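Local atomic coordinates of periplasmic binding protein component of an ABC type zinc uptake transporter (PDB entry 1PQ4), a protein that probably captures zinc in the periplasm as the solute-binding component of an ABC transporter and delivers it for uptake into the cell. Residues A[141-146]-A[170-175]; A[80-84]-A[147-152]. One frame throughout, in Å; residues are numbered along the deposited sequence.

Interaction 1 (A[141-146]-A[170-175])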
ATOM      1  N   VAL A 141       8.042  -4.659   3.546  1.00 13.68           N
ATOM      2  CA  VAL A 141       7.055  -5.526   4.174  1.00 12.15           C
ATOM      3  C   VAL A 141       7.730  -6.591   5.022  1.00  9.89           C
ATOM      4  O   VAL A 141       7.123  -7.114   5.942  1.00 13.72           O
ATOM      5  CB  VAL A 141       6.074  -6.144   3.090  1.00 11.15           C
ATOM      6  CG1 VAL A 141       5.193  -7.267   3.678  1.00  8.48           C
ATOM      7  CG2 VAL A 141       5.126  -4.982   2.633  1.00 10.40           C
ATOM      8  N   LYS A 142       8.949  -6.995   4.642  1.00 13.04           N
ATOM      9  CA  LYS A 142       9.681  -7.919   5.528  1.00 15.43           C
ATOM     10  C   LYS A 142       9.769  -7.338   6.935  1.00 15.80           C
ATOM     11  O   LYS A 142       9.611  -8.058   7.895  1.00 13.57           O
ATOM     12  CB  LYS A 142      11.139  -8.136   5.087  1.00 18.63           C
ATOM     13  CG  LYS A 142      11.251  -8.851   3.732  1.00 19.87           C
ATOM     14  CD  LYS A 142      12.741  -9.088   3.408  1.00 28.41           C
ATOM     15  CE  LYS A 142      12.950  -9.672   2.008  1.00 34.28           C
ATOM     16  NZ  LYS A 142      14.398 -10.103   1.873  1.00 32.78           N
ATOM     17  N   ARG A 143      10.076  -6.052   7.033  1.00 16.81           N
ATOM     18  CA  ARG A 143      10.164  -5.397   8.358  1.00 19.45           C
ATOM     19  C   ARG A 143       8.810  -5.335   9.007  1.00 17.29           C
ATOM     20  O   ARG A 143       8.703  -5.598  10.208  1.00 15.89           O
ATOM     21  CB  ARG A 143      10.703  -3.966   8.230  1.00 24.08           C
ATOM     22  CG  ARG A 143      11.912  -3.838   7.335  1.00 41.95           C
ATOM     23  CD  ARG A 143      13.046  -4.653   7.872  1.00 52.81           C
ATOM     24  NE  ARG A 143      14.315  -4.380   7.206  1.00 64.89           N
ATOM     25  CZ  ARG A 143      15.496  -4.508   7.807  1.00 72.30           C
ATOM     26  NH1 ARG A 143      15.554  -4.895   9.082  1.00 74.23           N
ATOM     27  NH2 ARG A 143      16.620  -4.267   7.139  1.00 74.10           N
ATOM     28  N   GLN A 144       7.749  -4.982   8.236  1.00 14.74           N
ATOM     29  CA  GLN A 144       6.416  -4.927   8.860  1.00 12.38           C
ATOM     30  C   GLN A 144       6.015  -6.285   9.382  1.00 14.43           C
ATOM     31  O   GLN A 144       5.477  -6.408  10.484  1.00 14.84           O
ATOM     32  CB  GLN A 144       5.373  -4.430   7.850  1.00 17.40           C
ATOM     33  CG  GLN A 144       5.572  -2.958   7.438  1.00 13.72           C
ATOM     34  CD  GLN A 144       4.976  -2.667   6.058  1.00 16.84           C
ATOM     35  OE1 GLN A 144       3.767  -2.740   5.873  1.00 17.74           O
ATOM     36  NE2 GLN A 144       5.840  -2.349   5.091  1.00 16.18           N
ATOM     37  N   ALA A 145       6.274  -7.316   8.581  1.00 12.75           N
ATOM     38  CA  ALA A 145       5.912  -8.657   8.976  1.00 10.95           C
ATOM     39  C   ALA A 145       6.620  -9.098  10.263  1.00 12.50           C
ATOM     40  O   ALA A 145       6.011  -9.765  11.103  1.00 14.23           O
ATOM     41  CB  ALA A 145       6.260  -9.684   7.827  1.00 11.45           C
ATOM     42  N   THR A 146       7.913  -8.796  10.344  1.00 13.48           N
ATOM     43  CA  THR A 146       8.691  -9.174  11.543  1.00 13.79           C
ATOM     44  C   THR A 146       8.098  -8.515  12.807  1.00 15.75           C
ATOM     45  O   THR A 146       7.874  -9.165  13.806  1.00 16.42           O
ATOM     46  CB  THR A 146      10.141  -8.785  11.335  1.00 17.18           C
ATOM     47  OG1 THR A 146      10.615  -9.500  10.199  1.00 17.77           O
ATOM     48  CG2 THR A 146      11.011  -9.130  12.569  1.00 20.04           C
ATOM     49  N   PHE A 170       6.730 -16.547   5.272  1.00 13.57           N
ATOM     50  CA  PHE A 170       6.411 -15.305   4.553  1.00 11.61           C
ATOM     51  C   PHE A 170       7.668 -14.505   4.164  1.00 11.12           C
ATOM     52  O   PHE A 170       7.701 -13.955   3.070  1.00 12.42           O
ATOM     53  CB  PHE A 170       5.458 -14.442   5.418  1.00 12.16           C
ATOM     54  CG  PHE A 170       4.886 -13.231   4.702  1.00 16.49           C
ATOM     55  CD1 PHE A 170       4.565 -12.089   5.433  1.00 18.33           C
ATOM     56  CD2 PHE A 170       4.605 -13.266   3.334  1.00 17.18           C
ATOM     57  CE1 PHE A 170       3.970 -11.001   4.800  1.00 17.45           C
ATOM     58  CE2 PHE A 170       4.028 -12.214   2.695  1.00 13.21           C
ATOM     59  CZ  PHE A 170       3.703 -11.065   3.425  1.00 19.30           C
ATOM     60  N   LEU A 171       8.712 -14.408   5.018  1.00 13.56           N
ATOM     61  CA  LEU A 171       9.909 -13.647   4.592  1.00 11.01           C
ATOM     62  C   LEU A 171      10.569 -14.281   3.360  1.00 15.46           C
ATOM     63  O   LEU A 171      11.058 -13.578   2.477  1.00 15.62           O
ATOM     64  CB  LEU A 171      10.981 -13.551   5.709  1.00 12.78           C
ATOM     65  CG  LEU A 171      10.495 -12.774   6.962  1.00 17.90           C
ATOM     66  CD1 LEU A 171      11.528 -12.936   8.140  1.00 19.49           C
ATOM     67  CD2 LEU A 171      10.270 -11.271   6.569  1.00 20.47           C
ATOM     68  N   ALA A 172      10.589 -15.615   3.296  1.00 16.16           N
ATOM     69  CA  ALA A 172      11.213 -16.287   2.130  1.00 16.95           C
ATOM     70  C   ALA A 172      10.383 -16.019   0.854  1.00 15.88           C
ATOM     71  O   ALA A 172      10.931 -15.864  -0.243  1.00 15.18           O
ATOM     72  CB  ALA A 172      11.307 -17.812   2.421  1.00 16.47           C
ATOM     73  N   GLU A 173       9.058 -16.025   0.993  1.00 14.48           N
ATOM     74  CA  GLU A 173       8.182 -15.719  -0.131  1.00 15.62           C
ATOM     75  C   GLU A 173       8.464 -14.286  -0.571  1.00 15.22           C
ATOM     76  O   GLU A 173       8.478 -13.977  -1.760  1.00 15.34           O
ATOM     77  CB  GLU A 173       6.692 -15.775   0.263  1.00 21.65           C
ATOM     78  CG  GLU A 173       6.090 -17.127   0.584  1.00 31.13           C
ATOM     79  CD  GLU A 173       4.646 -16.982   1.125  1.00 40.84           C
ATOM     80  OE1 GLU A 173       3.820 -16.277   0.504  1.00 40.39           O
ATOM     81  OE2 GLU A 173       4.338 -17.572   2.185  1.00 52.59           O
ATOM     82  N   LEU A 174       8.640 -13.384   0.389  1.00 15.15           N
ATOM     83  CA  LEU A 174       8.893 -11.990   0.008  1.00 14.25           C
ATOM     84  C   LEU A 174      10.197 -11.833  -0.789  1.00 16.93           C
ATOM     85  O   LEU A 174      10.271 -10.997  -1.693  1.00 14.35           O
ATOM     86  CB  LEU A 174       8.913 -11.069   1.273  1.00 12.82           C
ATOM     87  CG  LEU A 174       7.494 -10.945   1.886  1.00 17.20           C
ATOM     88  CD1 LEU A 174       7.535 -10.444   3.344  1.00 16.61           C
ATOM     89  CD2 LEU A 174       6.712  -9.971   1.022  1.00 17.31           C
ATOM     90  N   GLU A 175      11.253 -12.581  -0.426  1.00 17.53           N
ATOM     91  CA  GLU A 175      12.519 -12.472  -1.163  1.00 18.22           C
ATOM     92  C   GLU A 175      12.332 -13.002  -2.558  1.00 15.31           C
ATOM     93  O   GLU A 175      12.838 -12.445  -3.521  1.00 17.36           O
ATOM     94  CB  GLU A 175      13.651 -13.273  -0.489  1.00 22.36           C
ATOM     95  CG  GLU A 175      14.702 -12.368   0.075  1.00 41.27           C
ATOM     96  CD  GLU A 175      15.204 -11.373  -0.956  1.00 44.08           C
ATOM     97  OE1 GLU A 175      16.106 -11.722  -1.745  1.00 50.63           O
ATOM     98  OE2 GLU A 175      14.682 -10.245  -1.001  1.00 46.27           O
TER
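Val141 of helix 138-155 packs on Phe170 and Leu174 of helix 160-185, and Ala145, one turn on, packs on Phe170, in the apolar half of an antiparallel helix pair. The segment axes come within 10.0 Å and run at 174°, nearly straight against each other. Ala145 CB lies 3.8 Å from Phe170 CD1, an oblique approach to the ring, and Val141 CG1 comes to the same ring obliquely near CE1 and CZ. One face of Phe170 is taken by its own helix neighbour: Leu174 CD1 sits over the ring centre. A chi1 of 169° sets Val141 CG1 anti to the backbone N, where it meets both Leu174 methyls and the ring. Phe15 and Ile19 of helix 10-20 and Trp273 of helix 273-288 complete the apolar layer of this helical hairpin.

Leu171 works beside this apolar patch. Its CD2 is 3.5 Å from Lys142 O, while the Thr146 hydroxyl donates to that oxygen from one face of the carbonyl plane and Thr146 N from the opposite face.

The extended chain of Lys142 passes Leu171 CD2 and Leu174 CB with its methylenes and ends in a salt bridge, NZ to Glu175 OE2 at 2.9 Å, whose hydrogen bond is weak; Asn178 ND2 also donates to this oxygen. Apolar packing thus joins the helices, with Lys142 contributing its aliphatic length to the packing and its charge to the partly exposed flank.

Interaction 2 (A[80-84]-A[147-152])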
ATOM      1  N   ILE A  80      -0.547  -2.110  17.330  1.00 18.31           N
ATOM      2  CA  ILE A  80       0.735  -2.582  16.797  1.00 14.93           C
ATOM      3  C   ILE A  80       1.190  -1.631  15.706  1.00 20.69           C
ATOM      4  O   ILE A  80       0.549  -1.518  14.673  1.00 17.77           O
ATOM      5  CB  ILE A  80       0.603  -3.991  16.233  1.00 14.71           C
ATOM      6  CG1 ILE A  80       0.330  -4.983  17.380  1.00 18.04           C
ATOM      7  CG2 ILE A  80       1.871  -4.376  15.510  1.00 15.09           C
ATOM      8  CD1 ILE A  80      -0.200  -6.345  16.943  1.00 28.05           C
ATOM      9  N   ASP A  81       2.319  -0.960  15.928  1.00 14.01           N
ATOM     10  CA  ASP A  81       2.838  -0.014  14.952  1.00 17.00           C
ATOM     11  C   ASP A  81       3.732  -0.770  13.972  1.00 17.99           C
ATOM     12  O   ASP A  81       4.904  -1.051  14.260  1.00 21.05           O
ATOM     13  CB  ASP A  81       3.620   1.064  15.676  1.00 21.61           C
ATOM     14  CG  ASP A  81       4.263   2.053  14.726  1.00 31.40           C
ATOM     15  OD1 ASP A  81       4.075   1.954  13.488  1.00 25.00           O
ATOM     16  OD2 ASP A  81       4.977   2.933  15.242  1.00 38.24           O
ATOM     17  N   SER A  82       3.200  -1.101  12.797  1.00 16.94           N
ATOM     18  CA  SER A  82       4.010  -1.916  11.893  1.00 16.88           C
ATOM     19  C   SER A  82       5.143  -1.209  11.202  1.00 15.31           C
ATOM     20  O   SER A  82       5.998  -1.863  10.607  1.00 18.16           O
ATOM     21  CB  SER A  82       3.121  -2.657  10.875  1.00 21.11           C
ATOM     22  OG  SER A  82       2.728  -1.789   9.865  1.00 18.89           O
ATOM     23  N   ALA A  83       5.199   0.119  11.308  1.00 14.94           N
ATOM     24  CA  ALA A  83       6.267   0.863  10.676  1.00 15.89           C
ATOM     25  C   ALA A  83       7.516   0.997  11.576  1.00 17.76           C
ATOM     26  O   ALA A  83       8.489   1.660  11.181  1.00 19.01           O
ATOM     27  CB  ALA A  83       5.789   2.254  10.289  1.00 15.57           C
ATOM     28  N   GLN A  84       7.516   0.362  12.743  1.00 17.89           N
ATOM     29  CA  GLN A  84       8.695   0.532  13.621  1.00 20.51           C
ATOM     30  C   GLN A  84      10.034   0.233  12.965  1.00 20.45           C
ATOM     31  O   GLN A  84      10.223  -0.798  12.307  1.00 18.09           O
ATOM     32  CB  GLN A  84       8.563  -0.266  14.936  1.00 25.05           C
ATOM     33  CG  GLN A  84       8.438  -1.754  14.862  1.00 46.72           C
ATOM     34  CD  GLN A  84       8.519  -2.438  16.257  1.00 57.22           C
ATOM     35  OE1 GLN A  84       7.916  -1.966  17.241  1.00 57.38           O
ATOM     36  NE2 GLN A  84       9.257  -3.567  16.329  1.00 57.15           N
ATOM     37  N   THR A 147       7.778  -7.229  12.711  1.00 15.54           N
ATOM     38  CA  THR A 147       7.215  -6.468  13.822  1.00 17.36           C
ATOM     39  C   THR A 147       5.886  -7.077  14.181  1.00 17.74           C
ATOM     40  O   THR A 147       5.589  -7.319  15.349  1.00 15.61           O
ATOM     41  CB  THR A 147       7.050  -4.974  13.422  1.00 19.73           C
ATOM     42  OG1 THR A 147       8.344  -4.406  13.164  1.00 20.47           O
ATOM     43  CG2 THR A 147       6.333  -4.165  14.540  1.00 19.93           C
ATOM     44  N   ILE A 148       5.053  -7.350  13.177  1.00 14.51           N
ATOM     45  CA  ILE A 148       3.758  -7.927  13.506  1.00 13.30           C
ATOM     46  C   ILE A 148       3.844  -9.292  14.203  1.00 12.09           C
ATOM     47  O   ILE A 148       3.148  -9.544  15.212  1.00 14.67           O
ATOM     48  CB  ILE A 148       2.884  -8.021  12.215  1.00 14.61           C
ATOM     49  CG1 ILE A 148       2.637  -6.597  11.651  1.00 17.61           C
ATOM     50  CG2 ILE A 148       1.587  -8.750  12.533  1.00 19.70           C
ATOM     51  CD1 ILE A 148       2.039  -6.558  10.248  1.00 28.05           C
ATOM     52  N   ALA A 149       4.676 -10.189  13.670  1.00 13.34           N
ATOM     53  CA  ALA A 149       4.786 -11.530  14.248  1.00 16.33           C
ATOM     54  C   ALA A 149       5.296 -11.425  15.694  1.00 16.29           C
ATOM     55  O   ALA A 149       4.788 -12.090  16.584  1.00 19.15           O
ATOM     56  CB  ALA A 149       5.757 -12.397  13.409  1.00 13.59           C
ATOM     57  N   LYS A 150       6.310 -10.587  15.898  1.00 16.31           N
ATOM     58  CA  LYS A 150       6.884 -10.394  17.245  1.00 20.47           C
ATOM     59  C   LYS A 150       5.774  -9.905  18.182  1.00 21.21           C
ATOM     60  O   LYS A 150       5.630 -10.412  19.296  1.00 21.80           O
ATOM     61  CB  LYS A 150       8.040  -9.365  17.178  1.00 25.21           C
ATOM     62  CG  LYS A 150       8.515  -8.849  18.549  1.00 43.23           C
ATOM     63  CD  LYS A 150       9.366  -7.575  18.441  1.00 53.47           C
ATOM     64  CE  LYS A 150       9.540  -6.900  19.817  1.00 62.53           C
ATOM     65  NZ  LYS A 150       8.234  -6.606  20.529  1.00 65.31           N
ATOM     66  N   GLU A 151       4.957  -8.936  17.747  1.00 22.25           N
ATOM     67  CA  GLU A 151       3.894  -8.479  18.631  1.00 20.87           C
ATOM     68  C   GLU A 151       2.816  -9.494  18.855  1.00 24.98           C
ATOM     69  O   GLU A 151       2.280  -9.582  19.972  1.00 23.71           O
ATOM     70  CB  GLU A 151       3.291  -7.175  18.136  1.00 24.94           C
ATOM     71  CG  GLU A 151       4.327  -6.103  18.098  1.00 28.93           C
ATOM     72  CD  GLU A 151       4.476  -5.360  19.425  1.00 39.49           C
ATOM     73  OE1 GLU A 151       4.430  -5.993  20.498  1.00 36.59           O
ATOM     74  OE2 GLU A 151       4.649  -4.129  19.374  1.00 45.24           O
ATOM     75  N   LEU A 152       2.470 -10.276  17.826  1.00 22.99           N
ATOM     76  CA  LEU A 152       1.426 -11.306  17.996  1.00 18.24           C
ATOM     77  C   LEU A 152       1.900 -12.422  18.950  1.00 16.33           C
ATOM     78  O   LEU A 152       1.086 -13.039  19.689  1.00 21.11           O
ATOM     79  CB  LEU A 152       1.033 -11.948  16.641  1.00 21.30           C
ATOM     80  CG  LEU A 152       0.183 -11.049  15.708  1.00 23.32           C
ATOM     81  CD1 LEU A 152      -0.226 -11.813  14.435  1.00 21.98           C
ATOM     82  CD2 LEU A 152      -1.026 -10.572  16.512  1.00 24.16           C
TER
HETATM   83  O   HOH W   1       3.812  -1.516  18.331  1.00 40.82           O
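Near the end of edge strand 78-81 of the parallel four-stranded sheet, Ile80 packs against Glu151 and Leu152 of helix 138-155, a sheet-to-helix contact that continues through the type I turn Asp81-Gln84. The buried part is apolar. Ile80 CG1 and the CB of Glu151 are 3.8 Å apart, the two chains running antiparallel alongside one another, while Ile80 CG2 lies near Glu151 CG. With CG1 anti to the carbonyl carbon (chi1 -67°) and CD1 anti to CA (chi2 164°), CD1 extends toward Leu152 CD2, 4.3 Å away. Were Ile80 replaced by alanine, CG1, CG2 and CD1 would go, which is likely to open a gap beside Glu151 CB and Leu152 CD2, leaving the strand end less firmly seated on the helix.

Ser82 packs with its CB against Ile148 CG1 at 4.0 Å; its hydroxyl turns to Leu57 O in the neighbouring strand 54-57, and Ile148 also reaches Val56 there and Leu16 and Ile19 of helix 10-20. Thr147 points its methyl CG2 at the turn, 3.4 Å from Asp81 O, and its OG1 hydrogen-bonds back to Arg143 O in its own helix.

Even at the exposed margin one touch is close: Gln84 reaches across from the turn to meet Thr147, its CG 3.2 Å from both Thr147 OG1 and CG2. Looser is the carboxylate of Glu151, bent aside at chi2 (-87°), whose salt bridge to Lys150 is long. At the turn itself Asp81 OD1 accepts Ala83 N in an Asx turn, from above the carboxylate plane. One water joins strand to helix, accepting from Asp81 N at 2.9 Å and donating to Glu151 OE2 at 2.9 Å.

How the interactions relate
From the N terminus, the chain first reaches 80-84, where strand 78-81 runs into a turn; a long, partly unmodelled connection follows before the chain enters helix 138-155. There 141-146 precedes 147-152, whose return to 80-84 closes the loop of interaction 2. The chain then goes on into helix 160-185, and its segment 170-175 closes interaction 1, a helical hairpin of the consecutive helices 138-155 and 160-185. The segments alternate, so the two loops cross. Helix 138-155 thereby stands between the sheet and helix 160-185: its 141-146 part meets helix 160-185 and its next part the 78-81 side of the sheet. The contacts touch where Gln144 CG packs 3.4 Å from Ser82 O.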